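Local coordinates for ABC transporter binding protein AcbH (Actinoplanes, PDB 3OO8) that serves as the extracellular solute receptor of an ABC transporter and binds beta-D-galactopyranose with exclusive preference, at residues Ala160-Phe165 against Phe282-Ile287; Leu180-Lys185 against Ala234-Gly239; Ile196-Ile201 against Thr223-Gln228; Tyr206-Met211 against Glu372-Pro377; Val215-Pro220 against Ser405-Ala410. The protein carries 2 engineered substitutions. One frame throughout, in Å; residues are numbered along the deposited sequence.

Contact 1: residues Ala160-Phe165 against Phe282-Ile287; sequences ASWEAF and FVFPAI
Phe165 and Trp162 reach from the start of helix 162-174 onto the chain that leaves strand 279-282. Phe165 can be followed outward. Phe165 CB lies 3.7 Å from Pro285 CG. Its CG touches the same Pro285 CG, and Pro285 CD sits over the middle of one ring face, a CH-pi contact with CD 4.1 Å from the centroid of the Phe165 ring. Farther out, CE1 meets the Phe282 ring at its edge, with Phe165 CE1 4.2 Å from Phe282 CZ. Phe165 CE2 touches Phe284 CZ obliquely; these two ring planes stand 58° apart. The ring can lie across the proline because CG is anti to the backbone N (chi1 -173°). Trp162 runs alongside Phe284 and Ile287. Trp162 CZ3 is 3.9 Å from Phe284 CZ, and Trp162 CE3 is 3.8 Å from Ile287 CD1. Trp162 NE1 hydrogen-bonds Glu231 OE1 on helix 220-232. Two backbone bonds close a single bridge. Ala286 N gives a nearly straight bond to Ala160 O at 3.0 Å. Trp162 N gives a more bent one to Ala286 O at 2.8 Å. Ser161 is the N-cap of the helix, and its OG accepts from Ala164 N. Helix start and loop are therefore joined twice: polar bonds fix the backbones, and apolar rings fill the buried side, with the Phe284 side chain about 8 Å from that of Trp142, a galactose-site residue.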
# COMPACT_ATOMS: atom_id res chain seq x y z
N ALA A 160 -11.16 -6.79 18.17
CA ALA A 160 -11.65 -7.23 16.86
C ALA A 160 -12.67 -6.27 16.27
O ALA A 160 -12.87 -6.26 15.03
CB ALA A 160 -12.25 -8.62 16.95
N SER A 161 -13.38 -5.55 17.13
CA SER A 161 -14.47 -4.67 16.72
C SER A 161 -14.21 -3.22 17.07
O SER A 161 -13.43 -2.92 17.97
CB SER A 161 -15.75 -5.08 17.45
OG SER A 161 -15.55 -4.88 18.85
N TRP A 162 -14.92 -2.32 16.39
CA TRP A 162 -14.85 -0.90 16.70
C TRP A 162 -15.26 -0.67 18.15
O TRP A 162 -14.64 0.12 18.84
CB TRP A 162 -15.79 -0.13 15.79
CG TRP A 162 -15.85 1.34 16.01
CD1 TRP A 162 -16.81 2.04 16.69
CD2 TRP A 162 -14.92 2.31 15.53
NE1 TRP A 162 -16.53 3.38 16.65
CE2 TRP A 162 -15.38 3.58 15.95
CE3 TRP A 162 -13.74 2.23 14.78
CZ2 TRP A 162 -14.71 4.77 15.64
CZ3 TRP A 162 -13.06 3.42 14.46
CH2 TRP A 162 -13.55 4.68 14.90
N GLU A 163 -16.27 -1.39 18.64
CA GLU A 163 -16.70 -1.13 20.02
C GLU A 163 -15.58 -1.47 20.99
O GLU A 163 -15.35 -0.72 21.95
CB GLU A 163 -18.02 -1.85 20.39
CG GLU A 163 -17.93 -3.38 20.50
CD GLU A 163 -17.42 -3.90 21.87
OE1 GLU A 163 -17.19 -5.12 22.01
OE2 GLU A 163 -17.25 -3.07 22.80
N ALA A 164 -14.86 -2.57 20.75
CA ALA A 164 -13.78 -2.97 21.67
C ALA A 164 -12.62 -1.99 21.53
O ALA A 164 -11.96 -1.63 22.52
CB ALA A 164 -13.34 -4.39 21.39
N PHE A 165 -12.43 -1.50 20.31
CA PHE A 165 -11.37 -0.54 19.99
C PHE A 165 -11.55 0.78 20.75
O PHE A 165 -10.61 1.32 21.34
CB PHE A 165 -11.39 -0.33 18.48
CG PHE A 165 -10.25 0.51 17.93
CD1 PHE A 165 -8.92 0.16 18.16
CD2 PHE A 165 -10.52 1.63 17.15
CE1 PHE A 165 -7.90 0.90 17.63
CE2 PHE A 165 -9.48 2.40 16.62
CZ PHE A 165 -8.16 2.02 16.86
N PHE A 282 -2.08 -5.26 15.06
CA PHE A 282 -3.35 -5.89 14.73
C PHE A 282 -3.98 -5.14 13.57
O PHE A 282 -3.68 -3.97 13.34
CB PHE A 282 -4.29 -6.03 15.94
CG PHE A 282 -4.62 -4.72 16.66
CD1 PHE A 282 -5.63 -3.90 16.18
CD2 PHE A 282 -3.94 -4.35 17.81
CE1 PHE A 282 -5.96 -2.73 16.80
CE2 PHE A 282 -4.26 -3.16 18.43
CZ PHE A 282 -5.28 -2.35 17.93
N VAL A 283 -4.82 -5.82 12.76
CA VAL A 283 -5.49 -5.09 11.70
C VAL A 283 -6.54 -4.13 12.25
O VAL A 283 -7.12 -4.33 13.32
CB VAL A 283 -6.09 -6.06 10.63
CG1 VAL A 283 -5.00 -6.99 10.18
CG2 VAL A 283 -7.28 -6.87 11.17
N PHE A 284 -6.79 -3.06 11.50
CA PHE A 284 -7.79 -2.10 11.98
C PHE A 284 -9.10 -2.83 12.26
O PHE A 284 -9.53 -3.67 11.44
CB PHE A 284 -7.99 -1.01 10.95
CG PHE A 284 -8.64 0.24 11.51
CD1 PHE A 284 -7.84 1.29 11.95
CD2 PHE A 284 -10.03 0.38 11.56
CE1 PHE A 284 -8.39 2.47 12.45
CE2 PHE A 284 -10.60 1.56 12.05
CZ PHE A 284 -9.78 2.60 12.52
N PRO A 285 -9.76 -2.55 13.40
CA PRO A 285 -10.97 -3.31 13.77
C PRO A 285 -12.15 -3.19 12.80
O PRO A 285 -12.21 -2.26 11.99
CB PRO A 285 -11.35 -2.74 15.14
CG PRO A 285 -9.99 -2.35 15.70
CD PRO A 285 -9.35 -1.66 14.52
N ALA A 286 -13.07 -4.14 12.89
CA ALA A 286 -14.25 -4.18 12.01
C ALA A 286 -15.23 -3.10 12.47
O ALA A 286 -15.41 -2.88 13.70
CB ALA A 286 -14.90 -5.52 12.10
N ILE A 287 -15.84 -2.41 11.50
CA ILE A 287 -16.89 -1.46 11.79
C ILE A 287 -18.22 -1.99 11.26
O ILE A 287 -19.17 -2.16 12.00
CB ILE A 287 -16.60 -0.07 11.19
CG1 ILE A 287 -15.32 0.51 11.81
CG2 ILE A 287 -17.82 0.86 11.39
CD1 ILE A 287 -14.85 1.84 11.20

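Contact 2: residues Leu180-Lys185 against Ala234-Gly239; sequences LAFADK and AYQQKG
Gln237 N donates to Leu180 O at 2.9 Å, the shortest polar bond between 180-185 and 234-239. Leu180 N in turn donates to Tyr235 O, so Leu180 and Gln236 form a single beta bridge. The Gln237 side chain adds a third tie. With CG anti to the backbone N (chi1 -164°) and the chain extended beyond it, the amide comes alongside the other backbone. Gln237 OE1 takes Phe182 N on a lone pair in the carbonyl plane, at 3.1 Å and nearly straight (N-H...O 165°). Gln236 lays its amide over the Phe182 ring. The two planes are 20° apart and stacked, with Gln236 NE2 3.5 Å from Phe182 CE1. Trp229 of helix 220-232 donates to Gln236 OE1, which is consistent with the amide being held in this rotation. Beside the bridge, Leu180 packs on Met259 of strand 257-261, the parallel neighbour of 178-181. The loop after helix 220-232 is thus fastened to the end of a sheet strand by backbone bonds and by one side-chain amide that stands in for a backbone acceptor.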
# COMPACT_ATOMS: atom_id res chain seq x y z
N LEU A 180 -3.86 6.79 20.41
CA LEU A 180 -3.26 6.66 19.10
C LEU A 180 -2.27 7.79 18.83
O LEU A 180 -2.64 8.95 18.69
CB LEU A 180 -4.37 6.65 18.03
CG LEU A 180 -5.28 5.42 18.00
CD1 LEU A 180 -6.66 5.83 17.51
CD2 LEU A 180 -4.65 4.34 17.09
N ALA A 181 -1.00 7.44 18.77
CA ALA A 181 -0.01 8.39 18.27
C ALA A 181 -0.45 8.77 16.86
O ALA A 181 -0.86 7.91 16.07
CB ALA A 181 1.37 7.75 18.24
N PHE A 182 -0.38 10.05 16.54
CA PHE A 182 -0.92 10.54 15.28
C PHE A 182 -0.13 11.75 14.80
O PHE A 182 0.16 12.67 15.58
CB PHE A 182 -2.40 10.86 15.47
CG PHE A 182 -3.14 11.12 14.17
CD1 PHE A 182 -3.10 10.20 13.14
CD2 PHE A 182 -3.87 12.30 14.02
CE1 PHE A 182 -3.76 10.45 11.97
CE2 PHE A 182 -4.56 12.57 12.83
CZ PHE A 182 -4.49 11.62 11.81
N ALA A 183 0.15 11.78 13.50
CA ALA A 183 0.98 12.80 12.88
C ALA A 183 0.54 13.03 11.45
O ALA A 183 0.14 12.09 10.74
CB ALA A 183 2.43 12.35 12.91
N ASP A 184 0.57 14.29 11.02
CA ASP A 184 0.19 14.59 9.64
C ASP A 184 0.89 15.80 9.03
O ASP A 184 0.47 16.31 8.00
CB ASP A 184 -1.32 14.78 9.52
CG ASP A 184 -1.82 14.56 8.10
OD1 ASP A 184 -1.30 13.66 7.41
OD2 ASP A 184 -2.76 15.29 7.69
N LYS A 185 1.95 16.27 9.67
CA LYS A 185 2.73 17.32 9.04
C LYS A 185 3.19 16.92 7.63
O LYS A 185 3.29 17.76 6.74
CB LYS A 185 3.91 17.71 9.93
CG LYS A 185 4.67 18.95 9.42
CD LYS A 185 5.66 19.44 10.48
CE LYS A 185 6.14 20.86 10.18
NZ LYS A 185 7.01 20.88 8.99
N ALA A 234 -11.20 11.86 18.85
CA ALA A 234 -11.17 12.06 20.31
C ALA A 234 -9.99 11.32 20.94
O ALA A 234 -9.55 11.66 22.06
CB ALA A 234 -12.47 11.58 20.94
N TYR A 235 -9.53 10.26 20.28
CA TYR A 235 -8.48 9.39 20.81
C TYR A 235 -7.16 9.50 20.08
O TYR A 235 -6.23 8.77 20.39
CB TYR A 235 -8.95 7.94 20.89
CG TYR A 235 -10.30 7.91 21.54
CD1 TYR A 235 -10.43 8.18 22.89
CD2 TYR A 235 -11.46 7.70 20.80
CE1 TYR A 235 -11.67 8.23 23.50
CE2 TYR A 235 -12.70 7.72 21.39
CZ TYR A 235 -12.80 7.98 22.76
OH TYR A 235 -14.04 8.02 23.37
N GLN A 236 -7.09 10.44 19.14
CA GLN A 236 -5.86 10.68 18.40
C GLN A 236 -5.03 11.80 19.01
O GLN A 236 -5.55 12.84 19.43
CB GLN A 236 -6.14 11.02 16.93
CG GLN A 236 -6.78 9.85 16.16
CD GLN A 236 -7.01 10.16 14.70
OE1 GLN A 236 -7.60 11.19 14.36
NE2 GLN A 236 -6.53 9.27 13.82
N GLN A 237 -3.72 11.59 18.99
CA GLN A 237 -2.78 12.55 19.57
C GLN A 237 -3.03 13.99 19.11
O GLN A 237 -3.22 14.26 17.93
CB GLN A 237 -1.39 12.15 19.17
CG GLN A 237 -0.31 12.80 20.01
CD GLN A 237 1.06 12.27 19.64
OE1 GLN A 237 1.23 11.57 18.65
NE2 GLN A 237 2.05 12.58 20.47
N LYS A 238 -3.01 14.95 20.05
CA LYS A 238 -3.19 16.36 19.69
C LYS A 238 -1.97 16.94 18.98
O LYS A 238 -0.88 16.38 19.03
CB LYS A 238 -3.54 17.18 20.94
CG LYS A 238 -4.96 16.84 21.45
CD LYS A 238 -5.37 17.66 22.70
CE LYS A 238 -5.44 19.16 22.40
NZ LYS A 238 -5.67 19.95 23.65
N GLY A 239 -2.15 18.07 18.29
CA GLY A 239 -1.04 18.69 17.59
C GLY A 239 -0.53 17.89 16.41
O GLY A 239 0.64 17.99 16.02

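Contact 3: residues Ile196-Ile201 against Thr223-Gln228; sequences ILNLRI and TKVFDQ
Ile201 CD1 lies beside the flat amide of Gln228, 3.9 Å from Gln228 OE1 and a little farther from its CD. The same Ile201 CD1 rests 3.7 Å from Gln228 CB. One turn back, Val225 CG2 comes 3.9 Å from Asn198 CB, and the two side chains meet at about a right angle. The other methyl, Val225 CG1, lies 3.8 Å from Leu197 CB. The valine fits between these two residues because CG1 is anti to the backbone N (chi1 169°). Leu197 CD1 also reaches Val225 O. The segments belong to helices 191-201 and 220-232 of the class 2 solute-binding protein fold; the axes of these short segments approach to 9.3 Å, with 114° between their N-to-C directions. If Val225 lost its two methyls, as with an alanine here, the space between Leu197 and Asn198 would probably be left unfilled. Ile201 CG2 lies against Lys224 CE, 3.8 Å away, where the lysine chain bends at chi3. A water links the two helices: it donates to Ile201 O and accepts from Lys224 NZ at 3.1 Å. Asn288 ND2 is a second partner of Ile201 O.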
# COMPACT_ATOMS: atom_id res chain seq x y z
N ILE A 196 -8.82 3.48 5.38
CA ILE A 196 -9.26 2.32 6.17
C ILE A 196 -10.70 2.49 6.68
O ILE A 196 -11.46 1.51 6.72
CB ILE A 196 -8.24 1.95 7.30
CG1 ILE A 196 -8.42 0.51 7.79
CG2 ILE A 196 -8.27 2.95 8.49
CD1 ILE A 196 -8.43 -0.58 6.70
N LEU A 197 -11.06 3.70 7.11
CA LEU A 197 -12.45 3.98 7.51
C LEU A 197 -13.38 3.71 6.33
O LEU A 197 -14.43 3.08 6.51
CB LEU A 197 -12.61 5.42 7.98
CG LEU A 197 -11.90 5.68 9.30
CD1 LEU A 197 -12.09 7.15 9.59
CD2 LEU A 197 -12.53 4.88 10.44
N ASN A 198 -13.02 4.19 5.14
CA ASN A 198 -13.84 3.94 3.95
C ASN A 198 -13.97 2.45 3.62
O ASN A 198 -15.09 1.96 3.35
CB ASN A 198 -13.29 4.76 2.76
CG ASN A 198 -14.34 5.00 1.68
OD1 ASN A 198 -15.53 5.11 1.96
ND2 ASN A 198 -13.86 5.20 0.44
N LEU A 199 -12.86 1.71 3.69
CA LEU A 199 -12.88 0.24 3.44
C LEU A 199 -13.72 -0.51 4.47
O LEU A 199 -14.30 -1.53 4.15
CB LEU A 199 -11.46 -0.33 3.50
CG LEU A 199 -10.53 0.12 2.37
CD1 LEU A 199 -9.09 -0.30 2.61
CD2 LEU A 199 -11.02 -0.45 1.03
N ARG A 200 -13.72 -0.03 5.71
CA ARG A 200 -14.46 -0.70 6.79
C ARG A 200 -15.94 -0.34 6.82
O ARG A 200 -16.74 -1.17 7.25
CB ARG A 200 -13.85 -0.31 8.14
CG ARG A 200 -12.49 -0.95 8.33
CD ARG A 200 -12.59 -2.42 8.79
NE ARG A 200 -11.27 -2.95 9.17
CZ ARG A 200 -10.37 -3.43 8.31
NH1 ARG A 200 -10.64 -3.50 7.00
NH2 ARG A 200 -9.21 -3.85 8.76
N ILE A 201 -16.30 0.89 6.42
CA ILE A 201 -17.71 1.36 6.44
C ILE A 201 -18.42 1.05 5.12
O ILE A 201 -19.52 0.48 5.12
CB ILE A 201 -17.76 2.87 6.70
CG1 ILE A 201 -17.22 3.11 8.10
CG2 ILE A 201 -19.21 3.42 6.66
CD1 ILE A 201 -16.90 4.58 8.39
N THR A 223 -19.55 11.27 3.89
CA THR A 223 -19.95 11.92 5.13
C THR A 223 -19.83 10.94 6.27
O THR A 223 -19.35 11.30 7.35
CB THR A 223 -21.42 12.41 5.07
OG1 THR A 223 -21.65 13.09 3.82
CG2 THR A 223 -21.68 13.38 6.24
N LYS A 224 -20.21 9.70 6.04
CA LYS A 224 -20.16 8.67 7.08
C LYS A 224 -18.75 8.36 7.51
O LYS A 224 -18.51 8.09 8.70
CB LYS A 224 -20.86 7.41 6.63
CG LYS A 224 -22.38 7.49 6.59
CD LYS A 224 -22.91 6.14 6.15
CE LYS A 224 -21.92 5.55 5.16
NZ LYS A 224 -22.50 4.54 4.27
N VAL A 225 -17.82 8.37 6.55
CA VAL A 225 -16.39 8.24 6.90
C VAL A 225 -15.93 9.32 7.86
O VAL A 225 -15.32 9.04 8.90
CB VAL A 225 -15.48 8.20 5.66
CG1 VAL A 225 -13.99 8.34 6.06
CG2 VAL A 225 -15.71 6.93 4.87
N PHE A 226 -16.24 10.57 7.53
CA PHE A 226 -15.79 11.68 8.36
C PHE A 226 -16.50 11.73 9.71
O PHE A 226 -15.91 12.13 10.74
CB PHE A 226 -15.84 13.00 7.57
CG PHE A 226 -14.68 13.18 6.58
CD1 PHE A 226 -13.38 13.44 7.03
CD2 PHE A 226 -14.91 13.12 5.21
CE1 PHE A 226 -12.33 13.60 6.13
CE2 PHE A 226 -13.86 13.31 4.30
CZ PHE A 226 -12.59 13.54 4.75
N ASP A 227 -17.77 11.34 9.71
CA ASP A 227 -18.55 11.23 10.96
C ASP A 227 -17.91 10.20 11.88
O ASP A 227 -17.76 10.46 13.07
CB ASP A 227 -20.03 10.93 10.69
CG ASP A 227 -20.78 12.15 10.16
OD1 ASP A 227 -20.32 13.28 10.35
OD2 ASP A 227 -21.86 11.96 9.56
N GLN A 228 -17.45 9.08 11.32
CA GLN A 228 -16.76 8.09 12.15
C GLN A 228 -15.44 8.65 12.66
O GLN A 228 -15.02 8.42 13.80
CB GLN A 228 -16.49 6.79 11.35
CG GLN A 228 -16.29 5.56 12.24
CD GLN A 228 -17.56 4.72 12.50
OE1 GLN A 228 -18.61 4.91 11.86
NE2 GLN A 228 -17.44 3.75 13.39
O HOH W 1 -22.33 1.50 3.74

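Contact 4: residues Tyr206-Met211 against Glu372-Pro377; sequences YHIKLM and ERDTVP. Engineered in segment 372-377: Glu372 (natural residue Asp).
Met211 and Thr375 bring the two backbones together, with their CA atoms 4.8 Å apart. Residues 206-211 are helical, while 372-377 leaves a short helix at Thr375 and reaches the N-cap of the next at Val376. Thr375 OG1 donates to Met211 O at 2.8 Å, in the carbonyl plane, on a lone pair. It points there because OG1 is anti to the backbone N (chi1 -168°). Met211 then bends back at chi2 and chi3. Met211 CG lies 3.8 Å from Asp374 CB, and SD lies near Thr375 CB. Met211 CG also lies over one face of the His207 ring, toward its rim. A water at the edge of that ring bridges His207 NE2 and Asp374 OD2, 2.8 Å from each. His207 ND1 is bonded to the side chain of Asn198 on helix 191-201. Asp374 OD2 also accepts from Gln369 N. Glu372, engineered from Asp, and Arg373 are galactose-site residues that make no contact with 206-211. The contact joins helix 204-212 to the turn between helices 371-374 and 377-392.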
# COMPACT_ATOMS: atom_id res chain seq x y z
N TYR A 206 -16.75 0.34 -3.36
CA TYR A 206 -17.05 1.77 -3.19
C TYR A 206 -15.79 2.64 -3.07
O TYR A 206 -15.73 3.72 -3.66
CB TYR A 206 -17.87 1.96 -1.90
CG TYR A 206 -18.27 3.40 -1.61
CD1 TYR A 206 -19.49 3.91 -2.04
CD2 TYR A 206 -17.46 4.24 -0.84
CE1 TYR A 206 -19.85 5.23 -1.77
CE2 TYR A 206 -17.79 5.56 -0.60
CZ TYR A 206 -19.01 6.04 -1.01
OH TYR A 206 -19.38 7.32 -0.74
N HIS A 207 -14.81 2.21 -2.27
CA HIS A 207 -13.58 2.97 -2.18
C HIS A 207 -12.93 3.18 -3.55
O HIS A 207 -12.59 4.32 -3.87
CB HIS A 207 -12.61 2.32 -1.18
CG HIS A 207 -11.31 3.06 -1.01
ND1 HIS A 207 -11.21 4.30 -0.41
CD2 HIS A 207 -10.04 2.68 -1.32
CE1 HIS A 207 -9.94 4.67 -0.38
NE2 HIS A 207 -9.21 3.70 -0.93
N ILE A 208 -12.84 2.12 -4.36
CA ILE A 208 -12.24 2.26 -5.69
C ILE A 208 -13.09 3.17 -6.60
O ILE A 208 -12.53 3.99 -7.33
CB ILE A 208 -11.91 0.88 -6.36
CG1 ILE A 208 -11.00 0.04 -5.46
CG2 ILE A 208 -11.20 1.09 -7.68
CD1 ILE A 208 -9.69 0.79 -5.04
N LYS A 209 -14.41 3.06 -6.52
CA LYS A 209 -15.30 3.95 -7.30
C LYS A 209 -15.05 5.39 -6.92
O LYS A 209 -14.95 6.26 -7.81
CB LYS A 209 -16.77 3.60 -7.07
CG LYS A 209 -17.27 2.37 -7.84
CD LYS A 209 -18.72 2.13 -7.46
CE LYS A 209 -19.34 1.03 -8.30
NZ LYS A 209 -20.73 0.81 -7.82
N LEU A 210 -14.90 5.64 -5.62
CA LEU A 210 -14.63 6.99 -5.16
C LEU A 210 -13.27 7.47 -5.70
O LEU A 210 -13.14 8.60 -6.18
CB LEU A 210 -14.64 7.08 -3.62
CG LEU A 210 -14.43 8.48 -3.02
CD1 LEU A 210 -15.55 9.45 -3.39
CD2 LEU A 210 -14.25 8.43 -1.50
N MET A 211 -12.27 6.59 -5.64
CA MET A 211 -10.95 6.91 -6.19
C MET A 211 -11.00 7.25 -7.65
O MET A 211 -10.25 8.12 -8.08
CB MET A 211 -9.97 5.76 -5.97
CG MET A 211 -9.63 5.60 -4.48
SD MET A 211 -8.98 6.92 -3.46
CE MET A 211 -10.44 7.66 -2.75
N GLU A 372 -2.60 7.51 -2.57
CA GLU A 372 -1.69 8.07 -3.56
C GLU A 372 -1.51 7.24 -4.84
O GLU A 372 -1.07 7.79 -5.88
CB GLU A 372 -0.34 8.33 -2.93
CG GLU A 372 -0.39 9.44 -1.93
CD GLU A 372 0.15 10.72 -2.46
OE1 GLU A 372 -0.06 11.04 -3.67
OE2 GLU A 372 0.82 11.40 -1.64
N ARG A 373 -1.81 5.95 -4.77
CA ARG A 373 -1.70 5.07 -5.93
C ARG A 373 -3.05 4.67 -6.46
O ARG A 373 -3.16 4.29 -7.63
CB ARG A 373 -0.89 3.81 -5.56
CG ARG A 373 0.56 4.11 -5.24
CD ARG A 373 1.29 2.82 -4.92
NE ARG A 373 2.74 3.02 -4.82
CZ ARG A 373 3.62 2.02 -4.77
NH1 ARG A 373 3.19 0.78 -4.82
NH2 ARG A 373 4.93 2.26 -4.71
N ASP A 374 -4.10 4.76 -5.64
CA ASP A 374 -5.42 4.34 -6.14
C ASP A 374 -6.19 5.43 -6.89
O ASP A 374 -7.15 5.13 -7.62
CB ASP A 374 -6.31 3.78 -5.01
CG ASP A 374 -5.96 2.33 -4.66
OD1 ASP A 374 -5.76 1.55 -5.62
OD2 ASP A 374 -5.99 2.01 -3.46
N THR A 375 -5.81 6.68 -6.68
CA THR A 375 -6.41 7.79 -7.42
C THR A 375 -5.30 8.50 -8.18
O THR A 375 -4.12 8.09 -8.12
CB THR A 375 -7.20 8.77 -6.50
OG1 THR A 375 -8.00 9.65 -7.31
CG2 THR A 375 -6.28 9.59 -5.60
N VAL A 376 -5.63 9.54 -8.93
CA VAL A 376 -4.56 10.28 -9.57
C VAL A 376 -3.83 11.20 -8.60
O VAL A 376 -4.40 11.67 -7.61
CB VAL A 376 -5.00 11.06 -10.82
CG1 VAL A 376 -5.87 10.19 -11.72
CG2 VAL A 376 -5.74 12.30 -10.42
N PRO A 377 -2.55 11.46 -8.86
CA PRO A 377 -1.78 12.26 -7.93
C PRO A 377 -2.41 13.60 -7.53
O PRO A 377 -2.36 13.97 -6.35
CB PRO A 377 -0.45 12.45 -8.65
CG PRO A 377 -0.30 11.14 -9.39
CD PRO A 377 -1.68 10.82 -9.88
O HOH W 2 -6.43 3.45 -1.14

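Contact 5: residues Val215-Pro220 against Ser405-Ala410; sequences VPWTDP and SAEDQA
Trp217 has CG anti to the carbonyl carbon (chi1 -73°), which lays its indole beside Ala406 and Ala410, and Glu407 answers with CG anti to its backbone N (chi1 179°) and a bend at chi2. The loop here is a type I beta turn from Pro216 to Asp219, packed on the last helix of the chain, 396-413, in the class 2 solute-binding fold. Asp219 ends the turn and N-caps helix 220-232. Trp217 N donates to Glu407 OE1 at 2.9 Å (N-H...O 158°), a doubtful bond because the place of that oxygen is less sure. Two alanines one helical turn apart receive the indole. Ala406 CB is 3.7 Å from Trp217 CB, and Ala410 CB is 3.8 Å from Trp217 CD1. Met383 of helix 377-392 and Met211 also pack on the ring. A serine in place of Trp217 would probably open a gap over Ala406 and Ala410 and leave the turn poorly seated on the helix. The carboxylate lies by Pro216, with Glu407 CD 3.6 Å from Pro216 CB. Thr218 CG2 touches Glu407 CB at 3.9 Å.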
# COMPACT_ATOMS: atom_id res chain seq x y z
N VAL A 215 -18.11 7.78 -8.03
CA VAL A 215 -19.01 8.25 -6.98
C VAL A 215 -18.42 9.63 -6.60
O VAL A 215 -17.21 9.82 -6.56
CB VAL A 215 -18.94 7.26 -5.76
CG1 VAL A 215 -19.34 7.93 -4.45
CG2 VAL A 215 -19.77 6.00 -6.05
N PRO A 216 -19.27 10.63 -6.32
CA PRO A 216 -18.71 11.94 -5.98
C PRO A 216 -18.28 12.08 -4.51
O PRO A 216 -18.75 11.32 -3.66
CB PRO A 216 -19.88 12.90 -6.22
CG PRO A 216 -21.09 12.06 -6.04
CD PRO A 216 -20.75 10.63 -6.36
N TRP A 217 -17.40 13.04 -4.24
CA TRP A 217 -16.93 13.26 -2.88
C TRP A 217 -18.02 13.78 -1.99
O TRP A 217 -17.82 13.81 -0.80
CB TRP A 217 -15.70 14.17 -2.85
CG TRP A 217 -14.49 13.43 -3.37
CD1 TRP A 217 -14.14 13.26 -4.68
CD2 TRP A 217 -13.55 12.68 -2.59
NE1 TRP A 217 -12.99 12.48 -4.76
CE2 TRP A 217 -12.63 12.10 -3.49
CE3 TRP A 217 -13.39 12.46 -1.20
CZ2 TRP A 217 -11.54 11.32 -3.05
CZ3 TRP A 217 -12.29 11.67 -0.76
CH2 TRP A 217 -11.39 11.12 -1.70
N THR A 218 -19.14 14.20 -2.57
CA THR A 218 -20.30 14.67 -1.82
C THR A 218 -21.22 13.52 -1.42
O THR A 218 -22.26 13.74 -0.78
CB THR A 218 -21.10 15.69 -2.64
OG1 THR A 218 -21.20 15.20 -4.00
CG2 THR A 218 -20.41 17.03 -2.62
N ASP A 219 -20.86 12.30 -1.80
CA ASP A 219 -21.73 11.16 -1.52
C ASP A 219 -21.89 10.93 -0.03
O ASP A 219 -20.95 11.15 0.72
CB ASP A 219 -21.16 9.90 -2.16
CG ASP A 219 -22.12 8.75 -2.09
OD1 ASP A 219 -23.03 8.69 -2.95
OD2 ASP A 219 -21.96 7.87 -1.21
N PRO A 220 -23.09 10.48 0.41
CA PRO A 220 -23.22 10.32 1.87
C PRO A 220 -22.25 9.31 2.48
O PRO A 220 -22.00 9.37 3.67
CB PRO A 220 -24.66 9.82 2.04
CG PRO A 220 -25.40 10.39 0.87
CD PRO A 220 -24.40 10.42 -0.27
N SER A 405 -15.30 21.00 -1.45
CA SER A 405 -13.98 21.30 -2.02
C SER A 405 -13.37 20.10 -2.76
O SER A 405 -12.82 20.22 -3.86
CB SER A 405 -13.01 21.80 -0.96
OG SER A 405 -13.43 23.05 -0.43
N ALA A 406 -13.52 18.92 -2.17
CA ALA A 406 -12.99 17.71 -2.82
C ALA A 406 -13.71 17.40 -4.12
O ALA A 406 -13.07 17.07 -5.12
CB ALA A 406 -13.09 16.52 -1.83
N GLU A 407 -15.03 17.53 -4.13
CA GLU A 407 -15.80 17.24 -5.33
C GLU A 407 -15.47 18.24 -6.44
O GLU A 407 -15.39 17.86 -7.61
CB GLU A 407 -17.30 17.26 -5.03
CG GLU A 407 -18.18 16.99 -6.25
CD GLU A 407 -17.81 15.74 -7.06
OE1 GLU A 407 -17.12 14.82 -6.54
OE2 GLU A 407 -18.23 15.67 -8.24
N ASP A 408 -15.31 19.50 -6.08
CA ASP A 408 -15.02 20.51 -7.09
C ASP A 408 -13.64 20.24 -7.69
O ASP A 408 -13.44 20.39 -8.90
CB ASP A 408 -15.13 21.92 -6.53
CG ASP A 408 -16.56 22.32 -6.21
OD1 ASP A 408 -17.51 21.66 -6.67
OD2 ASP A 408 -16.71 23.36 -5.55
N GLN A 409 -12.70 19.83 -6.84
CA GLN A 409 -11.34 19.50 -7.33
C GLN A 409 -11.47 18.30 -8.26
O GLN A 409 -10.91 18.29 -9.37
CB GLN A 409 -10.38 19.18 -6.16
CG GLN A 409 -9.87 20.37 -5.38
CD GLN A 409 -8.69 21.03 -6.05
OE1 GLN A 409 -8.23 20.57 -7.09
NE2 GLN A 409 -8.19 22.11 -5.47
N ALA A 410 -12.23 17.30 -7.82
CA ALA A 410 -12.40 16.10 -8.62
C ALA A 410 -13.00 16.39 -9.98
O ALA A 410 -12.57 15.80 -10.97
CB ALA A 410 -13.25 15.05 -7.90

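How the contacts relate
The first segments of the five contacts follow in order along the chain. Contacts 2 and 3 lie wholly between the two segments of contact 1, whereas contacts 4 and 5 cross it. Contacts 1 and 3 have centres 13 Å apart and meet through Arg200, which bonds to Phe284 O. Contacts 1 and 2 touch at Phe165 and Leu180. Contacts 3 and 4 meet at Asn198 and His207, and contacts 4 and 5, centres 12 Å apart, at Tyr206 and Asp219. Helix 220-232 and its flanking loops take part in contacts 2, 3 and 5. Contact 4 holds two galactose-site residues; the others join helices and loops with side chains about 8 to 11 Å from such residues.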